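Local coordinates for protein putative hexose oxidase (Nonomuraea sp. ATCC 39727, PDB 5AWV) that probably oxidises the sugar of teicoplanin-type glycopeptide antibiotics, using a flavin-adenine dinucleotide cofactor bound covalently to the protein, at residues P362-L375 with Q419-W432. Sequence-based numbering, arbitrary orientation.
With N1L (2-amino-2-deoxy-beta-D-glucopyranuronic acid), chain B; T55 (8-methylnonanoic acid), chain Z.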
loop_
_atom_site.group_PDB
_atom_site.type_symbol
_atom_site.label_atom_id
_atom_site.label_comp_id
_atom_site.label_asym_id
_atom_site.label_seq_id
_atom_site.Cartn_x
_atom_site.Cartn_y
_atom_site.Cartn_z
ATOM N N PRO A 362 -9.196 0.794 14.372
ATOM C CA PRO A 362 -9.061 -0.089 15.527
ATOM C C PRO A 362 -7.826 -0.988 15.395
ATOM O O PRO A 362 -7.145 -1.021 14.364
ATOM C CB PRO A 362 -10.354 -0.915 15.472
ATOM C CG PRO A 362 -10.563 -1.069 13.994
ATOM C CD PRO A 362 -10.032 0.184 13.321
ATOM N N ALA A 363 -7.496 -1.645 16.467
ATOM C CA ALA A 363 -6.327 -2.439 16.544
ATOM C C ALA A 363 -6.600 -3.770 15.756
ATOM O O ALA A 363 -7.670 -4.288 15.819
ATOM C CB ALA A 363 -6.021 -2.672 17.998
ATOM N N SER A 364 -5.670 -4.260 14.950
ATOM C CA SER A 364 -5.887 -5.473 14.198
ATOM C C SER A 364 -4.592 -6.220 13.967
ATOM O O SER A 364 -3.502 -5.670 14.113
ATOM C CB SER A 364 -6.588 -5.096 12.870
ATOM O OG SER A 364 -5.669 -4.462 12.005
ATOM N N LYS A 365 -4.702 -7.484 13.615
ATOM C CA LYS A 365 -3.578 -8.312 13.180
ATOM C C LYS A 365 -4.025 -9.112 11.987
ATOM O O LYS A 365 -5.063 -9.811 12.044
ATOM C CB LYS A 365 -3.181 -9.278 14.281
ATOM C CG LYS A 365 -2.194 -10.356 13.925
ATOM C CD LYS A 365 -0.861 -9.779 13.768
ATOM C CE LYS A 365 0.186 -10.841 13.554
ATOM N NZ LYS A 365 1.465 -10.157 13.223
ATOM N N THR A 366 -3.246 -9.039 10.898
ATOM C CA THR A 366 -3.519 -9.757 9.727
ATOM C C THR A 366 -2.312 -10.631 9.434
ATOM O O THR A 366 -1.156 -10.178 9.550
ATOM C CB THR A 366 -3.750 -8.808 8.528
ATOM O OG1 THR A 366 -4.872 -7.993 8.735
ATOM C CG2 THR A 366 -3.962 -9.592 7.241
ATOM N N LYS A 367 -2.550 -11.876 9.128
ATOM C CA LYS A 367 -1.537 -12.841 8.725
ATOM C C LYS A 367 -1.887 -13.231 7.316
ATOM O O LYS A 367 -3.062 -13.100 6.919
ATOM C CB LYS A 367 -1.483 -14.031 9.675
ATOM C CG LYS A 367 -1.301 -13.611 11.113
ATOM C CD LYS A 367 -1.348 -14.672 12.170
ATOM C CE LYS A 367 -0.303 -15.721 11.970
ATOM N NZ LYS A 367 1.078 -15.254 12.298
ATOM N N ALA A 368 -0.949 -13.711 6.531
ATOM C CA ALA A 368 -1.216 -13.875 5.056
ATOM C C ALA A 368 -0.464 -15.039 4.412
ATOM O O ALA A 368 0.541 -15.531 4.931
ATOM C CB ALA A 368 -0.787 -12.557 4.356
ATOM N N GLY A 369 -0.994 -15.492 3.288
ATOM C CA GLY A 369 -0.414 -16.549 2.453
ATOM C C GLY A 369 -0.852 -16.354 1.028
ATOM O O GLY A 369 -1.889 -15.701 0.767
ATOM N N TYR A 370 -0.070 -16.871 0.076
ATOM C CA TYR A 370 -0.472 -17.006 -1.282
ATOM C C TYR A 370 -0.975 -18.434 -1.528
ATOM O O TYR A 370 -0.376 -19.379 -1.041
ATOM C CB TYR A 370 0.705 -16.812 -2.185
ATOM C CG TYR A 370 1.058 -15.398 -2.483
ATOM C CD1 TYR A 370 0.387 -14.717 -3.510
ATOM C CD2 TYR A 370 2.134 -14.781 -1.851
ATOM C CE1 TYR A 370 0.744 -13.420 -3.851
ATOM C CE2 TYR A 370 2.491 -13.465 -2.187
ATOM C CZ TYR A 370 1.799 -12.785 -3.187
ATOM O OH TYR A 370 2.087 -11.502 -3.560
ATOM N N LEU A 371 -1.976 -18.575 -2.369
ATOM C CA LEU A 371 -2.414 -19.857 -2.919
ATOM C C LEU A 371 -2.141 -19.996 -4.389
ATOM O O LEU A 371 -2.613 -19.174 -5.163
ATOM C CB LEU A 371 -3.924 -20.037 -2.671
ATOM C CG LEU A 371 -4.283 -20.260 -1.176
ATOM C CD1 LEU A 371 -5.769 -20.178 -0.987
ATOM C CD2 LEU A 371 -3.712 -21.561 -0.623
ATOM N N ARG A 372 -1.559 -21.143 -4.779
ATOM C CA ARG A 372 -1.471 -21.614 -6.179
ATOM C C ARG A 372 -2.572 -22.568 -6.571
ATOM O O ARG A 372 -2.856 -22.699 -7.729
ATOM C CB ARG A 372 -0.148 -22.374 -6.423
ATOM C CG ARG A 372 1.054 -21.588 -6.052
ATOM C CD ARG A 372 2.280 -22.499 -6.055
ATOM N NE ARG A 372 2.616 -22.764 -7.470
ATOM C CZ ARG A 372 3.369 -23.769 -7.900
ATOM N NH1 ARG A 372 3.836 -24.702 -7.066
ATOM N NH2 ARG A 372 3.650 -23.867 -9.190
ATOM N N LYS A 373 -3.174 -23.225 -5.595
ATOM C CA LYS A 373 -4.280 -24.176 -5.757
ATOM C C LYS A 373 -5.216 -23.855 -4.602
ATOM O O LYS A 373 -4.821 -23.126 -3.678
ATOM C CB LYS A 373 -3.781 -25.589 -5.636
ATOM C CG LYS A 373 -2.980 -26.010 -6.795
ATOM C CD LYS A 373 -2.319 -27.336 -6.459
ATOM C CE LYS A 373 -3.014 -28.525 -7.046
ATOM N NZ LYS A 373 -2.145 -29.123 -8.111
ATOM N N ARG A 374 -6.424 -24.423 -4.603
ATOM C CA ARG A 374 -7.277 -24.235 -3.451
ATOM C C ARG A 374 -6.711 -24.790 -2.189
ATOM O O ARG A 374 -5.916 -25.772 -2.146
ATOM C CB ARG A 374 -8.664 -24.818 -3.694
ATOM C CG ARG A 374 -8.687 -26.361 -3.709
ATOM C CD ARG A 374 -10.122 -26.758 -3.462
ATOM N NE ARG A 374 -10.460 -28.157 -3.597
ATOM C CZ ARG A 374 -10.498 -29.051 -2.620
ATOM N NH1 ARG A 374 -10.121 -28.730 -1.392
ATOM N NH2 ARG A 374 -10.974 -30.279 -2.893
ATOM N N LEU A 375 -7.188 -24.214 -1.118
ATOM C CA LEU A 375 -7.034 -24.832 0.182
ATOM C C LEU A 375 -7.460 -26.302 0.146
ATOM O O LEU A 375 -8.435 -26.665 -0.481
ATOM C CB LEU A 375 -7.844 -24.081 1.231
ATOM C CG LEU A 375 -7.360 -22.688 1.651
ATOM C CD1 LEU A 375 -8.380 -21.956 2.549
ATOM C CD2 LEU A 375 -5.995 -22.693 2.383
ATOM N N GLN A 419 6.050 -14.495 -6.618
ATOM C CA GLN A 419 4.825 -15.287 -6.788
ATOM C C GLN A 419 4.111 -14.862 -8.029
ATOM O O GLN A 419 3.362 -13.896 -8.018
ATOM C CB GLN A 419 3.890 -15.158 -5.559
ATOM C CG GLN A 419 4.514 -15.709 -4.314
ATOM C CD GLN A 419 5.262 -14.667 -3.470
ATOM O OE1 GLN A 419 5.407 -13.508 -3.849
ATOM N NE2 GLN A 419 5.656 -15.060 -2.279
ATOM N N ARG A 420 4.380 -15.583 -9.109
ATOM C CA ARG A 420 3.885 -15.256 -10.420
ATOM C C ARG A 420 3.106 -16.411 -11.033
ATOM O O ARG A 420 2.897 -16.492 -12.250
ATOM C CB ARG A 420 5.036 -14.769 -11.324
ATOM C CG ARG A 420 5.612 -13.438 -10.909
ATOM C CD ARG A 420 4.625 -12.284 -11.041
ATOM N NE ARG A 420 5.288 -10.990 -10.840
ATOM C CZ ARG A 420 4.836 -9.808 -11.227
ATOM N NH1 ARG A 420 3.688 -9.695 -11.859
ATOM N NH2 ARG A 420 5.576 -8.693 -10.979
ATOM N N ASP A 421 2.581 -17.275 -10.185
ATOM C CA ASP A 421 1.548 -18.232 -10.653
ATOM C C ASP A 421 0.471 -18.500 -9.636
ATOM O O ASP A 421 -0.225 -19.505 -9.749
ATOM C CB ASP A 421 2.135 -19.540 -11.210
ATOM C CG ASP A 421 2.510 -20.484 -10.167
ATOM O OD1 ASP A 421 2.754 -20.079 -9.017
ATOM O OD2 ASP A 421 2.531 -21.679 -10.469
ATOM N N ALA A 422 0.276 -17.568 -8.696
ATOM C CA ALA A 422 -0.763 -17.683 -7.707
ATOM C C ALA A 422 -2.129 -17.342 -8.296
ATOM O O ALA A 422 -2.250 -16.665 -9.322
ATOM C CB ALA A 422 -0.443 -16.764 -6.512
ATOM N N ILE A 423 -3.168 -17.857 -7.640
ATOM C CA ILE A 423 -4.566 -17.613 -8.026
ATOM C C ILE A 423 -5.305 -16.785 -6.954
ATOM O O ILE A 423 -6.295 -16.109 -7.274
ATOM C CB ILE A 423 -5.300 -18.953 -8.271
ATOM C CG1 ILE A 423 -5.425 -19.842 -6.990
ATOM C CG2 ILE A 423 -4.597 -19.736 -9.329
ATOM C CD1 ILE A 423 -6.320 -21.121 -7.152
ATOM N N LEU A 424 -4.855 -16.849 -5.695
ATOM C CA LEU A 424 -5.540 -16.132 -4.583
ATOM C C LEU A 424 -4.522 -15.618 -3.617
ATOM O O LEU A 424 -3.468 -16.276 -3.392
ATOM C CB LEU A 424 -6.462 -17.132 -3.849
ATOM C CG LEU A 424 -7.673 -17.636 -4.644
ATOM C CD1 LEU A 424 -8.210 -18.948 -4.052
ATOM C CD2 LEU A 424 -8.735 -16.565 -4.649
ATOM N N LYS A 425 -4.849 -14.524 -2.945
ATOM C CA LYS A 425 -4.124 -14.180 -1.794
ATOM C C LYS A 425 -5.075 -14.514 -0.656
ATOM O O LYS A 425 -6.303 -14.258 -0.743
ATOM C CB LYS A 425 -3.701 -12.731 -1.735
ATOM C CG LYS A 425 -2.836 -12.236 -2.957
ATOM C CD LYS A 425 -1.889 -11.105 -2.491
ATOM C CE LYS A 425 -1.235 -10.476 -3.755
ATOM N NZ LYS A 425 -0.052 -9.680 -3.373
ATOM N N VAL A 426 -4.544 -15.036 0.400
ATOM C CA VAL A 426 -5.445 -15.343 1.565
ATOM C C VAL A 426 -5.015 -14.575 2.785
ATOM O O VAL A 426 -3.851 -14.708 3.225
ATOM C CB VAL A 426 -5.655 -16.888 1.766
ATOM C CG1 VAL A 426 -4.388 -17.651 1.888
ATOM C CG2 VAL A 426 -6.450 -17.177 3.079
ATOM N N ASN A 427 -5.956 -13.885 3.424
ATOM C CA ASN A 427 -5.714 -13.191 4.628
ATOM C C ASN A 427 -6.500 -13.768 5.807
ATOM O O ASN A 427 -7.649 -14.221 5.666
ATOM C CB ASN A 427 -6.037 -11.693 4.491
ATOM C CG ASN A 427 -4.982 -10.942 3.666
ATOM O OD1 ASN A 427 -3.960 -11.498 3.310
ATOM N ND2 ASN A 427 -5.250 -9.709 3.358
ATOM N N TYR A 428 -5.845 -13.751 6.932
ATOM C CA TYR A 428 -6.335 -14.228 8.242
ATOM C C TYR A 428 -6.293 -13.068 9.184
ATOM O O TYR A 428 -5.218 -12.609 9.603
ATOM C CB TYR A 428 -5.489 -15.445 8.686
ATOM C CG TYR A 428 -5.334 -16.567 7.653
ATOM C CD1 TYR A 428 -4.313 -16.535 6.727
ATOM C CD2 TYR A 428 -6.210 -17.665 7.593
ATOM C CE1 TYR A 428 -4.115 -17.530 5.821
ATOM C CE2 TYR A 428 -6.019 -18.666 6.665
ATOM C CZ TYR A 428 -4.973 -18.595 5.779
ATOM O OH TYR A 428 -4.814 -19.566 4.835
ATOM N N ILE A 429 -7.479 -12.555 9.542
ATOM C CA ILE A 429 -7.686 -11.239 10.113
ATOM C C ILE A 429 -8.383 -11.279 11.452
ATOM O O ILE A 429 -9.304 -12.046 11.624
ATOM C CB ILE A 429 -8.550 -10.373 9.205
ATOM C CG1 ILE A 429 -7.917 -10.267 7.814
ATOM C CG2 ILE A 429 -8.693 -8.921 9.708
ATOM C CD1 ILE A 429 -8.906 -9.883 6.762
ATOM N N THR A 430 -7.885 -10.524 12.417
ATOM C CA THR A 430 -8.711 -10.245 13.618
ATOM C C THR A 430 -8.487 -8.816 14.029
ATOM O O THR A 430 -7.426 -8.233 13.806
ATOM C CB THR A 430 -8.355 -11.274 14.762
ATOM O OG1 THR A 430 -9.246 -11.096 15.893
ATOM C CG2 THR A 430 -6.916 -11.084 15.274
ATOM N N GLY A 431 -9.510 -8.217 14.629
ATOM C CA GLY A 431 -9.492 -6.837 15.102
ATOM C C GLY A 431 -10.214 -6.760 16.473
ATOM O O GLY A 431 -11.095 -7.583 16.769
ATOM N N TRP A 432 -9.783 -5.832 17.313
ATOM C CA TRP A 432 -10.364 -5.737 18.660
ATOM C C TRP A 432 -10.534 -4.285 19.061
ATOM O O TRP A 432 -9.732 -3.419 18.679
ATOM C CB TRP A 432 -9.535 -6.565 19.636
ATOM C CG TRP A 432 -8.131 -6.167 19.712
ATOM C CD1 TRP A 432 -7.584 -5.248 20.575
ATOM C CD2 TRP A 432 -7.062 -6.617 18.879
ATOM N NE1 TRP A 432 -6.255 -5.100 20.309
ATOM C CE2 TRP A 432 -5.907 -5.934 19.279
ATOM C CE3 TRP A 432 -6.970 -7.514 17.810
ATOM C CZ2 TRP A 432 -4.683 -6.170 18.702
ATOM C CZ3 TRP A 432 -5.788 -7.681 17.208
ATOM C CH2 TRP A 432 -4.646 -7.022 17.640
HETATM C C1 N1L B . -8.281 -3.958 4.734
HETATM C C2 N1L B . -7.981 -5.029 5.904
HETATM C C3 N1L B . -6.546 -5.587 5.854
HETATM C C4 N1L B . -6.336 -6.165 4.470
HETATM C C5 N1L B . -6.385 -5.014 3.429
HETATM C C6 N1L B . -6.043 -5.484 1.991
HETATM N N2 N1L B . -8.211 -4.504 7.248
HETATM O O3 N1L B . -6.352 -6.699 6.852
HETATM O O4 N1L B . -5.041 -6.950 4.392
HETATM O O5 N1L B . -7.757 -4.452 3.392
HETATM O O6B N1L B . -7.158 -5.937 1.230
HETATM O O6A N1L B . -5.228 -6.586 2.013
HETATM C CAD T55 Z . -13.311 -5.738 15.927
HETATM C CAE T55 Z . -13.387 -4.272 15.582
HETATM C CAG T55 Z . -13.380 -4.078 14.066
HETATM C CAH T55 Z . -12.021 -4.491 13.491
HETATM C CAI T55 Z . -12.051 -4.515 11.968
HETATM C CAJ T55 Z . -10.682 -4.907 11.406
HETATM C CAK T55 Z . -10.624 -4.464 9.963
HETATM C CAL T55 Z . -9.216 -4.613 9.362
HETATM C CAF T55 Z . -14.658 -3.716 16.185
HETATM C C T55 Z . -9.300 -4.268 7.868
HETATM O O T55 Z . -10.358 -3.882 7.323
HETATM O O HOH W 1 4.645 -11.084 -2.978
HETATM O O HOH W 2 2.637 -11.558 -6.641
HETATM O O HOH W 3 -1.728 -21.902 -10.098
#
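Strands 363-371 and 424-432 run antiparallel at one edge of the seven-stranded substrate-side sheet, paired from Ala363-Trp432 to Leu371-Leu424 by a ladder of backbone hydrogen bonds. A classic beta bulge ends the ladder: Leu371 O accepts from both Ile423 N (2.9 Å) and Leu424 N (3.3 Å), so two residues face one. Beyond it, Arg372 holds Asp421 side-on in a salt bridge, NH2 to OD2 at 2.8 Å in the guanidinium plane, while NE spans both oxygens less straightly.

On the face of Thr366, Ala368 and Tyr370, the Gln419 amide stacks on the Tyr370 ring, the two planes 22° apart, with CG 3.8 Å from the ring centroid. The Gln419 chain, bent at chi2 (93°), lays the amide over the CD2-CE2 side; the main polar partner of this side chain is Asp467. Lys425 runs extended alongside the same ring and donates a hydrogen bond from NZ to Tyr370 OH (2.8 Å); two waters tie that hydroxyl to Gln419 OE1 and O. The Lys425 side chain also lies beside Tyr165 and Tyr470 of the FAD site.

Further along this face Thr366 OG1 sits 2.7 Å from O3 of the aminoglucuronic acid, beside Ile429 CG1, and Asn427 borders the same sugar. The 8-methylnonanoyl tail runs past Gly431, its CAD 3.0 Å from Gly431 O, and Pro362 CG touches it too. On the other face, Ala363 CB lies over the five-membered ring of Trp432 (3.7 Å to its centroid), and Leu371 packs on Leu424 and Val426; helix 264-280 meets this face at Leu424, helix 438-452 at Tyr428, Thr430 and Trp432. An antiparallel sheet lining the substrate pocket beside the flavin is characteristic of berberine bridge enzyme-like oxidases.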